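Local coordinates for vinylacetyl-CoA Delta-isomerase (Nitrosopumilus maritimus SCM1, PDB 6VJR) that dehydrates 4-hydroxybutyryl-CoA as an oxygen-tolerant archaeal enzyme that carries a [4Fe-4S] cluster and FAD, and probably also isomerises vinylacetyl-CoA, at the interface of chains A and B. Coordinates in Å, arbitrary orientation; residue numbers count along the deposited sequence, not the author numbering. Chains: chain A/B, Vinylacetyl-CoA Delta-isomerase.

The C-alpha centres of contact 1 and contact 2 lie about 25 Å apart on the A/B interface, and no residue belongs to both. Contact 1 sets helix 402-409 of chain A against strands 177-185, 224-228 and 254-259 of chain B, and the two-fold repeats it with the chains exchanged. Contact 2 straddles the axis, so the same five residues come from each chain. In chain B, strand 224-228 supplies B:Ile227 to contact 1, and the loop after it carries B:Ser232 to the axis. An apolar flank and a polar centre thus join the same pair of subunits, which probably form a dimer within the four-chain assembly.

Contact 1: the interface of chains A and B. Residues chain A 405-406, 409-410; chain B 165, 182-183, 227, 256, 258-259.
A:Tyr409 lays one face of its ring on chain B, with B:Ala183 CB 3.6 Å above the ring plane and offset toward the rim, a CH-pi contact. B:Ile258 crosses the ring obliquely on that same side, but outside the perimeter: its CD1 is 3.6 Å from A:Tyr409 CD2, while its CG2 lies beside CE2. The opposite rim, at CE1, points in plane at the backbone carbonyl O of B:Asp165, 3.3 Å away. The ring reaches this slot because its CG stands anti to the carbonyl carbon (chi1 -81°), sending it off the end of helix 402-409 across the strands of chain B.

One turn earlier the packing is purely aliphatic. A:Leu406 puts its CD2 branch into the angle between two side chains, 3.5 Å from B:Leu256 CD2 and 3.9 Å from B:Ile227 CD1. A:Leu406 and B:Leu256 run antiparallel past one another, meeting methyl to methyl; B:Leu256 has CG anti to its backbone N (chi1 178°), which carries CD2 toward the helix. B:Ile227 uses only its CD1 tip, which also touches A:Leu405 CB at 4.2 Å.

No direct polar bond crosses this patch. The phenol hydroxyl sits near B:Gly182 O, which lies on the same side of the ring as B:Ala183, but its link to chain B passes through a water in the ring plane, A:Tyr409 OH to water 1 being 2.6 Å. An alanine in place of this tyrosine would probably open a gap over B:Ala183 and B:Ile258 and leave the bridging water without its phenol mate. On its other side, water 1 lies 2.9 Å from B:Leu259 O.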
loop_
_atom_site.group_PDB
_atom_site.type_symbol
_atom_site.label_atom_id
_atom_site.label_comp_id
_atom_site.label_asym_id
_atom_site.label_seq_id
_atom_site.Cartn_x
_atom_site.Cartn_y
_atom_site.Cartn_z
ATOM N N LEU A 405 -30.745 -19.640 -23.117
ATOM C CA LEU A 405 -30.914 -18.413 -22.367
ATOM C C LEU A 405 -29.549 -17.837 -21.988
ATOM O O LEU A 405 -29.350 -16.646 -22.081
ATOM C CB LEU A 405 -31.807 -18.639 -21.155
ATOM C CG LEU A 405 -33.242 -19.089 -21.473
ATOM C CD1 LEU A 405 -34.065 -19.335 -20.219
ATOM C CD2 LEU A 405 -33.982 -18.131 -22.377
ATOM N N LEU A 406 -28.620 -18.705 -21.566
ATOM C CA LEU A 406 -27.280 -18.284 -21.209
ATOM C C LEU A 406 -26.495 -17.832 -22.443
ATOM O O LEU A 406 -25.759 -16.858 -22.367
ATOM C CB LEU A 406 -26.571 -19.389 -20.455
ATOM C CG LEU A 406 -27.171 -19.696 -19.090
ATOM C CD1 LEU A 406 -26.535 -20.907 -18.463
ATOM C CD2 LEU A 406 -27.098 -18.490 -18.124
ATOM N N TYR A 409 -27.941 -14.342 -23.164
ATOM C CA TYR A 409 -27.822 -13.273 -22.181
ATOM C C TYR A 409 -26.396 -13.027 -21.704
ATOM O O TYR A 409 -26.139 -11.931 -21.210
ATOM C CB TYR A 409 -28.796 -13.495 -21.034
ATOM C CG TYR A 409 -30.177 -13.009 -21.443
ATOM C CD1 TYR A 409 -30.413 -11.673 -21.702
ATOM C CD2 TYR A 409 -31.227 -13.886 -21.628
ATOM C CE1 TYR A 409 -31.664 -11.225 -22.080
ATOM C CE2 TYR A 409 -32.492 -13.455 -22.011
ATOM C CZ TYR A 409 -32.715 -12.117 -22.242
ATOM O OH TYR A 409 -33.982 -11.689 -22.592
ATOM N N LEU A 410 -25.486 -14.008 -21.819
ATOM C CA LEU A 410 -24.119 -13.812 -21.343
ATOM C C LEU A 410 -23.159 -13.440 -22.474
ATOM O O LEU A 410 -21.933 -13.581 -22.371
ATOM C CB LEU A 410 -23.675 -15.024 -20.545
ATOM C CG LEU A 410 -24.536 -15.323 -19.320
ATOM C CD1 LEU A 410 -23.835 -16.398 -18.528
ATOM C CD2 LEU A 410 -24.802 -14.093 -18.442
ATOM N N ASP B 165 -32.355 -7.072 -26.038
ATOM C CA ASP B 165 -32.728 -7.670 -24.762
ATOM C C ASP B 165 -31.607 -7.679 -23.712
ATOM O O ASP B 165 -31.847 -8.001 -22.547
ATOM C CB ASP B 165 -33.256 -9.073 -24.954
ATOM C CG ASP B 165 -34.581 -9.197 -25.695
ATOM O OD1 ASP B 165 -35.349 -8.200 -25.743
ATOM O OD2 ASP B 165 -34.805 -10.270 -26.275
ATOM N N GLY B 182 -35.952 -9.178 -21.006
ATOM C CA GLY B 182 -34.574 -8.904 -20.682
ATOM C C GLY B 182 -34.109 -9.863 -19.614
ATOM O O GLY B 182 -34.661 -10.940 -19.431
ATOM N N ALA B 183 -33.113 -9.393 -18.882
ATOM C CA ALA B 183 -32.602 -10.159 -17.768
ATOM C C ALA B 183 -31.942 -9.210 -16.763
ATOM O O ALA B 183 -31.545 -8.104 -17.108
ATOM C CB ALA B 183 -31.628 -11.220 -18.288
ATOM N N ILE B 227 -31.779 -18.694 -13.087
ATOM C CA ILE B 227 -30.670 -19.592 -13.271
ATOM C C ILE B 227 -29.637 -19.284 -12.195
ATOM O O ILE B 227 -29.038 -18.217 -12.176
ATOM C CB ILE B 227 -30.116 -19.490 -14.695
ATOM C CG1 ILE B 227 -31.219 -19.605 -15.758
ATOM C CG2 ILE B 227 -29.034 -20.553 -14.852
ATOM C CD1 ILE B 227 -30.742 -19.339 -17.169
ATOM N N LEU B 256 -29.340 -15.344 -12.066
ATOM C CA LEU B 256 -29.739 -14.614 -13.244
ATOM C C LEU B 256 -31.247 -14.730 -13.421
ATOM O O LEU B 256 -31.790 -15.831 -13.426
ATOM C CB LEU B 256 -29.009 -15.255 -14.424
ATOM C CG LEU B 256 -29.306 -14.678 -15.814
ATOM C CD1 LEU B 256 -28.832 -13.270 -15.969
ATOM C CD2 LEU B 256 -28.628 -15.539 -16.907
ATOM N N ILE B 258 -34.285 -14.188 -15.824
ATOM C CA ILE B 258 -34.663 -14.059 -17.222
ATOM C C ILE B 258 -36.132 -13.641 -17.275
ATOM O O ILE B 258 -36.968 -14.295 -16.658
ATOM C CB ILE B 258 -34.493 -15.371 -17.988
ATOM C CG1 ILE B 258 -33.103 -15.985 -17.863
ATOM C CG2 ILE B 258 -34.923 -15.150 -19.415
ATOM C CD1 ILE B 258 -31.992 -15.099 -18.356
ATOM N N LEU B 259 -36.423 -12.583 -18.041
ATOM C CA LEU B 259 -37.765 -12.053 -18.165
ATOM C C LEU B 259 -38.254 -12.239 -19.602
ATOM O O LEU B 259 -37.657 -11.685 -20.510
ATOM C CB LEU B 259 -37.711 -10.560 -17.832
ATOM C CG LEU B 259 -37.072 -10.186 -16.489
ATOM C CD1 LEU B 259 -36.703 -8.740 -16.377
ATOM C CD2 LEU B 259 -37.990 -10.608 -15.354
HETATM O O HOH W 1 -36.190 -13.048 -22.555
#

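Contact 2: the interface of chains A and B. Residues chain A 232-233, 236, 429, 433; chain B 232-233, 236, 429, 433.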
loop_
_atom_site.group_PDB
_atom_site.type_symbol
_atom_site.label_atom_id
_atom_site.label_comp_id
_atom_site.label_asym_id
_atom_site.label_seq_id
_atom_site.Cartn_x
_atom_site.Cartn_y
_atom_site.Cartn_z
ATOM N N SER A 232 -9.984 -25.637 -2.071
ATOM C CA SER A 232 -11.110 -24.848 -2.547
ATOM C C SER A 232 -11.579 -25.358 -3.918
ATOM O O SER A 232 -10.780 -25.449 -4.819
ATOM C CB SER A 232 -10.789 -23.388 -2.591
ATOM O OG SER A 232 -11.946 -22.700 -3.045
ATOM N N CYS A 233 -12.856 -25.740 -4.053
ATOM C CA CYS A 233 -13.418 -26.188 -5.325
ATOM C C CYS A 233 -12.857 -27.533 -5.791
ATOM O O CYS A 233 -13.037 -27.897 -6.973
ATOM C CB CYS A 233 -13.288 -25.138 -6.450
ATOM S SG CYS A 233 -14.134 -23.600 -6.086
ATOM N N ARG A 236 -14.966 -30.035 -8.013
ATOM C CA ARG A 236 -15.368 -29.756 -9.374
ATOM C C ARG A 236 -14.672 -30.710 -10.338
ATOM O O ARG A 236 -15.196 -31.008 -11.432
ATOM C CB ARG A 236 -15.070 -28.317 -9.769
ATOM C CG ARG A 236 -15.968 -27.358 -9.002
ATOM C CD ARG A 236 -15.862 -25.976 -9.515
ATOM N NE ARG A 236 -16.595 -24.980 -8.731
ATOM C CZ ARG A 236 -16.696 -23.706 -9.034
ATOM N NH1 ARG A 236 -16.187 -23.260 -10.144
ATOM N NH2 ARG A 236 -17.329 -22.839 -8.223
ATOM N N GLU A 429 -11.629 -17.385 -11.715
ATOM C CA GLU A 429 -12.153 -17.913 -10.459
ATOM C C GLU A 429 -11.219 -18.976 -9.865
ATOM O O GLU A 429 -10.897 -18.978 -8.686
ATOM C CB GLU A 429 -13.561 -18.463 -10.688
ATOM C CG GLU A 429 -14.267 -18.910 -9.418
ATOM C CD GLU A 429 -15.463 -19.870 -9.603
ATOM O OE1 GLU A 429 -15.565 -20.504 -10.689
ATOM O OE2 GLU A 429 -16.312 -19.998 -8.679
ATOM N N LEU A 433 -9.943 -17.804 -6.284
ATOM C CA LEU A 433 -10.762 -18.396 -5.239
ATOM C C LEU A 433 -10.648 -19.921 -5.161
ATOM O O LEU A 433 -10.814 -20.499 -4.086
ATOM C CB LEU A 433 -12.227 -18.004 -5.403
ATOM C CG LEU A 433 -12.534 -16.519 -5.264
ATOM C CD1 LEU A 433 -13.975 -16.210 -5.622
ATOM C CD2 LEU A 433 -12.204 -16.100 -3.890
ATOM N N SER B 232 -17.748 -20.491 -5.242
ATOM C CA SER B 232 -16.609 -21.258 -4.783
ATOM C C SER B 232 -17.010 -22.160 -3.621
ATOM O O SER B 232 -17.599 -21.691 -2.656
ATOM C CB SER B 232 -15.489 -20.331 -4.400
ATOM O OG SER B 232 -14.409 -21.086 -3.921
ATOM N N CYS B 233 -16.721 -23.451 -3.720
ATOM C CA CYS B 233 -17.027 -24.418 -2.671
ATOM C C CYS B 233 -18.519 -24.658 -2.469
ATOM O O CYS B 233 -18.914 -25.248 -1.445
ATOM C CB CYS B 233 -16.337 -24.129 -1.325
ATOM S SG CYS B 233 -14.543 -24.072 -1.455
ATOM N N ARG B 236 -19.986 -28.098 -1.236
ATOM C CA ARG B 236 -19.718 -28.614 0.108
ATOM C C ARG B 236 -21.004 -28.640 0.941
ATOM O O ARG B 236 -21.169 -29.484 1.816
ATOM C CB ARG B 236 -18.608 -27.885 0.865
ATOM C CG ARG B 236 -17.259 -27.989 0.168
ATOM C CD ARG B 236 -16.204 -27.495 1.082
ATOM N NE ARG B 236 -14.901 -27.465 0.435
ATOM C CZ ARG B 236 -13.811 -27.033 1.021
ATOM N NH1 ARG B 236 -13.838 -26.645 2.279
ATOM N NH2 ARG B 236 -12.687 -26.987 0.360
ATOM N N GLU B 429 -11.103 -20.494 5.745
ATOM C CA GLU B 429 -11.146 -20.903 4.350
ATOM C C GLU B 429 -12.435 -20.414 3.671
ATOM O O GLU B 429 -12.405 -19.861 2.579
ATOM C CB GLU B 429 -11.011 -22.424 4.211
ATOM C CG GLU B 429 -10.869 -22.910 2.760
ATOM C CD GLU B 429 -11.177 -24.395 2.567
ATOM O OE1 GLU B 429 -11.835 -25.040 3.422
ATOM O OE2 GLU B 429 -10.729 -24.981 1.563
ATOM N N LEU B 433 -11.549 -17.929 0.638
ATOM C CA LEU B 433 -11.507 -18.649 -0.633
ATOM C C LEU B 433 -12.855 -19.237 -1.027
ATOM O O LEU B 433 -13.117 -19.364 -2.230
ATOM C CB LEU B 433 -10.481 -19.779 -0.652
ATOM C CG LEU B 433 -9.043 -19.364 -0.417
ATOM C CD1 LEU B 433 -8.154 -20.548 -0.166
ATOM C CD2 LEU B 433 -8.559 -18.592 -1.608
HETATM O O HOH W 2 -8.341 -24.894 0.224
#
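A:Ser232 and B:Ser232 meet tip to tip at the two-fold axis of this HpaB-family enzyme, in a self-complementary contact, built largely from loops, to which both chains bring the same residues. Their OG atoms are 3.1 Å apart. Each hydroxyl, anti to its backbone N (A:Ser232 chi1 -179°), donates to the carbonyl of its own chain; A:Ser232 OG to A:Leu433 O is 2.7 Å, with the donor tilted 24° from the carbonyl plane. A hydrogen bond between the hydroxyls would therefore compete with these. The two Leu433 carbonyl oxygens, both acceptors, also approach unfavourably, A:Leu433 O to B:Leu433 O being 3.2 Å, and the serine donors probably ease their repulsion.

Sulfur contacts flank the serines. A:Cys233 SG lies 3.3 Å from B:Ser232 OG and accepts a weak hydrogen bond from B:Cys233 N, 3.5 Å away; the reverse pair does the same. The thiols form no disulfide, since A:Cys233 SG and B:Cys233 SG stand 4.7 Å apart.

Ionic pairs stay within each chain. A:Arg236 grips A:Glu429 end-on, NH1 to OE1 at 2.9 Å and NH2 to OE2, both oxygens being approached from above the carboxylate plane. A:Cys233 SG covers one guanidinium face near its rim, and chain B repeats this.

A water also links the chains: water 2 joins A:Ser232 N to B:Glu429 OE2, the latter at 2.7 Å.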